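Local coordinates for putative uncharacterized protein PH0242 (Pyrococcus horikoshii, PDB 3VU1) that belongs to the oligosaccharyltransferase family, being the C-terminal globular domain of an archaeal AglB, built from a mixed core with several beta-rich parts, at residues A30-W34 and D61-A65; G275-L281 and I325-L331. Numbering follows the deposited sequence.

Interaction 1 (A30-W34 and D61-A65)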
loop_
_atom_site.group_PDB
_atom_site.type_symbol
_atom_site.label_atom_id
_atom_site.label_comp_id
_atom_site.label_asym_id
_atom_site.label_seq_id
_atom_site.Cartn_x
_atom_site.Cartn_y
_atom_site.Cartn_z
ATOM N N ALA A 30 -11.476 -2.858 1.438
ATOM C CA ALA A 30 -10.382 -3.110 2.369
ATOM C C ALA A 30 -9.696 -4.419 1.995
ATOM O O ALA A 30 -10.347 -5.330 1.472
ATOM C CB ALA A 30 -10.906 -3.171 3.790
ATOM N N THR A 31 -8.395 -4.514 2.244
ATOM C CA THR A 31 -7.674 -5.751 2.004
ATOM C C THR A 31 -6.697 -6.025 3.122
ATOM O O THR A 31 -6.355 -5.118 3.886
ATOM C CB THR A 31 -6.911 -5.774 0.657
ATOM O OG1 THR A 31 -6.445 -7.112 0.424
ATOM C CG2 THR A 31 -5.691 -4.837 0.673
ATOM N N SER A 32 -6.239 -7.268 3.209
ATOM C CA SER A 32 -5.294 -7.635 4.234
ATOM C C SER A 32 -4.568 -8.917 3.887
ATOM O O SER A 32 -4.966 -9.612 2.967
ATOM C CB SER A 32 -5.980 -7.794 5.575
ATOM O OG SER A 32 -4.965 -7.712 6.568
ATOM N N TRP A 33 -3.486 -9.224 4.587
ATOM C CA TRP A 33 -2.871 -10.517 4.366
ATOM C C TRP A 33 -3.779 -11.640 4.851
ATOM O O TRP A 33 -4.142 -12.537 4.086
ATOM C CB TRP A 33 -1.492 -10.621 5.002
ATOM C CG TRP A 33 -0.887 -11.918 4.622
ATOM C CD1 TRP A 33 -0.740 -13.043 5.409
ATOM C CD2 TRP A 33 -0.400 -12.316 3.290
ATOM N NE1 TRP A 33 -0.169 -14.071 4.700
ATOM C CE2 TRP A 33 0.059 -13.715 3.427
ATOM C CE3 TRP A 33 -0.288 -11.684 2.057
ATOM C CZ2 TRP A 33 0.591 -14.432 2.358
ATOM C CZ3 TRP A 33 0.269 -12.410 0.991
ATOM C CH2 TRP A 33 0.688 -13.758 1.133
ATOM N N TRP A 34 -4.173 -11.580 6.120
ATOM C CA TRP A 34 -5.001 -12.605 6.741
ATOM C C TRP A 34 -6.432 -12.442 6.351
ATOM O O TRP A 34 -6.873 -11.335 6.074
ATOM C CB TRP A 34 -4.873 -12.506 8.250
ATOM C CG TRP A 34 -5.338 -13.696 9.046
ATOM C CD1 TRP A 34 -5.319 -15.049 8.680
ATOM C CD2 TRP A 34 -5.850 -13.684 10.425
ATOM N NE1 TRP A 34 -5.792 -15.834 9.708
ATOM C CE2 TRP A 34 -6.123 -15.087 10.777
ATOM C CE3 TRP A 34 -6.092 -12.688 11.376
ATOM C CZ2 TRP A 34 -6.620 -15.450 12.025
ATOM C CZ3 TRP A 34 -6.611 -13.070 12.626
ATOM C CH2 TRP A 34 -6.865 -14.424 12.939
ATOM N N ASP A 61 -2.345 -12.836 -3.870
ATOM C CA ASP A 61 -1.420 -13.097 -2.766
ATOM C C ASP A 61 0.002 -12.665 -3.092
ATOM O O ASP A 61 0.700 -12.096 -2.248
ATOM C CB ASP A 61 -1.393 -14.597 -2.421
ATOM C CG ASP A 61 -2.600 -15.059 -1.555
ATOM O OD1 ASP A 61 -3.602 -14.302 -1.369
ATOM O OD2 ASP A 61 -2.525 -16.218 -1.064
ATOM N N HIS A 62 0.436 -12.941 -4.319
ATOM C CA HIS A 62 1.791 -12.606 -4.748
ATOM C C HIS A 62 1.964 -11.122 -4.807
ATOM O O HIS A 62 3.076 -10.606 -4.538
ATOM C CB HIS A 62 2.103 -13.209 -6.103
ATOM C CG HIS A 62 2.230 -14.698 -6.072
ATOM N ND1 HIS A 62 3.341 -15.317 -5.631
ATOM C CD2 HIS A 62 1.315 -15.709 -6.402
ATOM C CE1 HIS A 62 3.168 -16.653 -5.700
ATOM N NE2 HIS A 62 1.924 -16.890 -6.166
ATOM N N ILE A 63 0.881 -10.420 -5.153
ATOM C CA ILE A 63 0.953 -8.981 -5.240
ATOM C C ILE A 63 0.921 -8.325 -3.845
ATOM O O ILE A 63 1.744 -7.429 -3.535
ATOM C CB ILE A 63 -0.081 -8.422 -6.245
ATOM C CG1 ILE A 63 0.086 -9.132 -7.598
ATOM C CG2 ILE A 63 0.071 -6.915 -6.391
ATOM C CD1 ILE A 63 1.512 -9.216 -8.130
ATOM N N LEU A 64 0.016 -8.786 -2.990
ATOM C CA LEU A 64 0.078 -8.379 -1.590
ATOM C C LEU A 64 1.486 -8.622 -1.009
ATOM O O LEU A 64 2.015 -7.770 -0.286
ATOM C CB LEU A 64 -1.002 -9.060 -0.735
ATOM C CG LEU A 64 -2.450 -8.600 -0.969
ATOM C CD1 LEU A 64 -3.414 -9.305 -0.018
ATOM C CD2 LEU A 64 -2.619 -7.098 -0.837
ATOM N N ALA A 65 2.096 -9.762 -1.323
ATOM C CA ALA A 65 3.359 -10.091 -0.692
ATOM C C ALA A 65 4.424 -9.208 -1.302
ATOM O O ALA A 65 5.384 -8.845 -0.615
ATOM C CB ALA A 65 3.713 -11.562 -0.840
#

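Interaction 2 (G275-L281 and I325-L331)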
loop_
_atom_site.group_PDB
_atom_site.type_symbol
_atom_site.label_atom_id
_atom_site.label_comp_id
_atom_site.label_asym_id
_atom_site.label_seq_id
_atom_site.Cartn_x
_atom_site.Cartn_y
_atom_site.Cartn_z
ATOM N N GLY A 275 -5.081 33.577 2.126
ATOM C CA GLY A 275 -4.269 34.560 1.420
ATOM C C GLY A 275 -3.443 33.884 0.331
ATOM O O GLY A 275 -3.544 32.656 0.139
ATOM N N LYS A 276 -2.615 34.673 -0.372
ATOM C CA LYS A 276 -1.765 34.167 -1.464
ATOM C C LYS A 276 -0.598 33.328 -0.976
ATOM O O LYS A 276 0.024 33.644 0.036
ATOM C CB LYS A 276 -1.242 35.296 -2.357
ATOM C CG LYS A 276 -2.329 35.881 -3.223
ATOM C CD LYS A 276 -1.871 37.014 -4.124
ATOM C CE LYS A 276 -3.106 37.695 -4.721
ATOM N NZ LYS A 276 -2.771 38.544 -5.907
ATOM N N HIS A 277 -0.302 32.259 -1.705
ATOM C CA HIS A 277 0.868 31.469 -1.419
ATOM C C HIS A 277 1.512 31.006 -2.687
ATOM O O HIS A 277 0.855 30.808 -3.721
ATOM C CB HIS A 277 0.487 30.234 -0.608
ATOM C CG HIS A 277 0.042 30.516 0.804
ATOM N ND1 HIS A 277 0.908 30.480 1.859
ATOM C CD2 HIS A 277 -1.234 30.776 1.337
ATOM C CE1 HIS A 277 0.220 30.710 3.015
ATOM N NE2 HIS A 277 -1.090 30.893 2.694
ATOM N N THR A 278 2.812 30.802 -2.624
ATOM C CA THR A 278 3.478 30.062 -3.655
ATOM C C THR A 278 4.000 28.815 -2.977
ATOM O O THR A 278 4.751 28.891 -1.996
ATOM C CB THR A 278 4.579 30.892 -4.325
ATOM O OG1 THR A 278 3.946 31.846 -5.173
ATOM C CG2 THR A 278 5.477 30.032 -5.204
ATOM N N LEU A 279 3.575 27.667 -3.486
ATOM C CA LEU A 279 3.815 26.393 -2.823
ATOM C C LEU A 279 4.591 25.467 -3.734
ATOM O O LEU A 279 4.399 25.470 -4.967
ATOM C CB LEU A 279 2.480 25.747 -2.444
ATOM C CG LEU A 279 1.507 26.542 -1.575
ATOM C CD1 LEU A 279 0.190 25.794 -1.484
ATOM C CD2 LEU A 279 2.092 26.783 -0.186
ATOM N N ARG A 280 5.484 24.696 -3.129
ATOM C CA ARG A 280 6.145 23.617 -3.805
ATOM C C ARG A 280 5.580 22.326 -3.231
ATOM O O ARG A 280 5.770 22.052 -2.034
ATOM C CB ARG A 280 7.661 23.680 -3.614
ATOM C CG ARG A 280 8.407 22.792 -4.614
ATOM C CD ARG A 280 9.847 22.556 -4.208
ATOM N NE ARG A 280 10.733 23.569 -4.767
ATOM C CZ ARG A 280 11.791 24.076 -4.134
ATOM N NH1 ARG A 280 12.127 23.708 -2.897
ATOM N NH2 ARG A 280 12.516 24.978 -4.745
ATOM N N LEU A 281 4.863 21.564 -4.068
ATOM C CA LEU A 281 4.279 20.270 -3.682
ATOM C C LEU A 281 5.145 19.062 -4.086
ATOM O O LEU A 281 5.458 18.842 -5.273
ATOM C CB LEU A 281 2.879 20.171 -4.268
ATOM C CG LEU A 281 2.128 21.511 -4.163
ATOM C CD1 LEU A 281 0.786 21.433 -4.865
ATOM C CD2 LEU A 281 1.925 21.964 -2.721
ATOM N N ILE A 325 6.325 20.172 -7.824
ATOM C CA ILE A 325 5.470 21.025 -8.628
ATOM C C ILE A 325 5.177 22.322 -7.891
ATOM O O ILE A 325 4.870 22.295 -6.697
ATOM C CB ILE A 325 4.162 20.281 -8.941
ATOM C CG1 ILE A 325 4.283 19.638 -10.298
ATOM C CG2 ILE A 325 2.943 21.176 -8.961
ATOM C CD1 ILE A 325 3.046 18.865 -10.657
ATOM N N ILE A 326 5.247 23.445 -8.609
ATOM C CA ILE A 326 5.104 24.763 -7.995
ATOM C C ILE A 326 3.762 25.308 -8.381
ATOM O O ILE A 326 3.431 25.276 -9.550
ATOM C CB ILE A 326 6.224 25.732 -8.435
ATOM C CG1 ILE A 326 7.550 25.271 -7.822
ATOM C CG2 ILE A 326 5.897 27.146 -8.000
ATOM C CD1 ILE A 326 8.765 26.105 -8.160
ATOM N N VAL A 327 2.982 25.780 -7.410
ATOM C CA VAL A 327 1.676 26.358 -7.717
ATOM C C VAL A 327 1.522 27.685 -7.011
ATOM O O VAL A 327 2.240 27.952 -6.041
ATOM C CB VAL A 327 0.484 25.440 -7.336
ATOM C CG1 VAL A 327 0.548 24.120 -8.081
ATOM C CG2 VAL A 327 0.405 25.208 -5.831
ATOM N N ASN A 328 0.592 28.507 -7.513
ATOM C CA ASN A 328 0.176 29.767 -6.876
ATOM C C ASN A 328 -1.300 29.744 -6.564
ATOM O O ASN A 328 -2.107 29.508 -7.442
ATOM C CB ASN A 328 0.478 30.949 -7.784
ATOM C CG ASN A 328 1.926 31.332 -7.737
ATOM O OD1 ASN A 328 2.723 30.846 -8.521
ATOM N ND2 ASN A 328 2.293 32.161 -6.768
ATOM N N VAL A 329 -1.667 29.998 -5.321
ATOM C CA VAL A 329 -3.051 29.849 -4.931
ATOM C C VAL A 329 -3.492 30.922 -3.942
ATOM O O VAL A 329 -2.733 31.322 -3.059
ATOM C CB VAL A 329 -3.312 28.415 -4.380
ATOM C CG1 VAL A 329 -2.518 28.128 -3.094
ATOM C CG2 VAL A 329 -4.806 28.160 -4.193
ATOM N N THR A 330 -4.720 31.394 -4.099
ATOM C CA THR A 330 -5.317 32.225 -3.076
ATOM C C THR A 330 -6.299 31.364 -2.299
ATOM O O THR A 330 -7.369 31.016 -2.816
ATOM C CB THR A 330 -6.043 33.450 -3.669
ATOM O OG1 THR A 330 -5.161 34.148 -4.570
ATOM C CG2 THR A 330 -6.479 34.386 -2.545
ATOM N N LEU A 331 -5.925 31.012 -1.070
ATOM C CA LEU A 331 -6.781 30.215 -0.201
ATOM C C LEU A 331 -7.776 31.069 0.584
ATOM O O LEU A 331 -7.367 31.904 1.376
ATOM C CB LEU A 331 -5.926 29.430 0.800
ATOM C CG LEU A 331 -4.749 28.616 0.264
ATOM C CD1 LEU A 331 -4.001 28.030 1.433
ATOM C CD2 LEU A 331 -5.210 27.511 -0.669
#

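Interaction 1 (A30-W34 and D61-A65)
Strand-to-helix packing in the buried interior of the chain brings strand 30-32 and the turn after it against helix 60-69. W33 and W34 open the WWDYG motif, the signature of this family. W33 and L64 supply most of the contact. The edge of the six-membered ring of W33 meets the helix, with CZ3 3.3 Å from D61 O and CE3 3.9 Å from L64 CB; W33 CZ3 also makes an apolar contact with A65 CB at 4.0 Å. D61 O already accepts the helical bond from A65 N (2.9 Å), so the ring edge abuts a carbonyl engaged in the helix. L64 points toward the strand and brings its CD1 to 3.4 Å from S32 O and 3.8 Å from T31 OG1. I100 and L103 of helix 97-103 continue the packing around W33 and A65. R49 bridges the segments, by a salt bridge with D61 and a hydrogen bond with W33 O; S32 OG is satisfied by I88 O within the sheet. The direct join is van der Waals and largely apolar, with R49 adding an indirect polar link.

Interaction 2 (G275-L281 and I325-L331)
In an antiparallel sheet hydrogen bonding alternates along each strand, and this pair follows the rule for seven consecutive residue pairs. Strand 325-331, at the edge of its sheet within this chain, runs 158° from 275-281 in direction, the axes 4.6 Å apart. The hydrogen-bonded pairs G275-L331, H277-V329, L279-V327 and L281-I325 each exchange two bonds, from L281 N to I325 O at 2.7 Å up to V329 N to H277 O at 3.1 Å, satisfying all eight of these backbone groups on each strand. At the alternate positions T278 and R280 turn their backbone polar groups to F261 and E259 of strand 253-262, so 275-281 is bonded on both flanks. G275, with phi at 112°, adopts a backbone that a side chain would obstruct. On one face, where L279 CD1 lies 3.9 Å from V329 CG1, I325, V327 and V329 pack on strand 304-314, and L279 and L331 on 336-356. There buried H277 has both ring nitrogens occupied, by D260 OD2 and S273 O. Opposite, R280 NH1 forms a salt bridge with E259 OE2, and R280 a cation-pi interaction with W266. Backbone bonding thus fixes the register, while a mostly apolar face joins this sheet to its neighbour.

Overall arrangement
Read from the N terminus, the contacts come in series. Interaction 1 closes a loop of 26 residues almost devoid of regular structure, partly unmodelled, and ties the edge of the four-stranded mixed sheet to helix 60-69. The chain then passes through the ten-stranded sheet, much of it in the insert domain range, before interaction 2 opens. That contact closes 43 residues rich in strands, within the peripheral 1 range. Neither loop encloses or crosses the other, and their centres lie 38 Å apart. The calcium site draws on both regions of the chain: E76 from after helix 60-69, and A285, H319 and E322 from the loop closed by interaction 2.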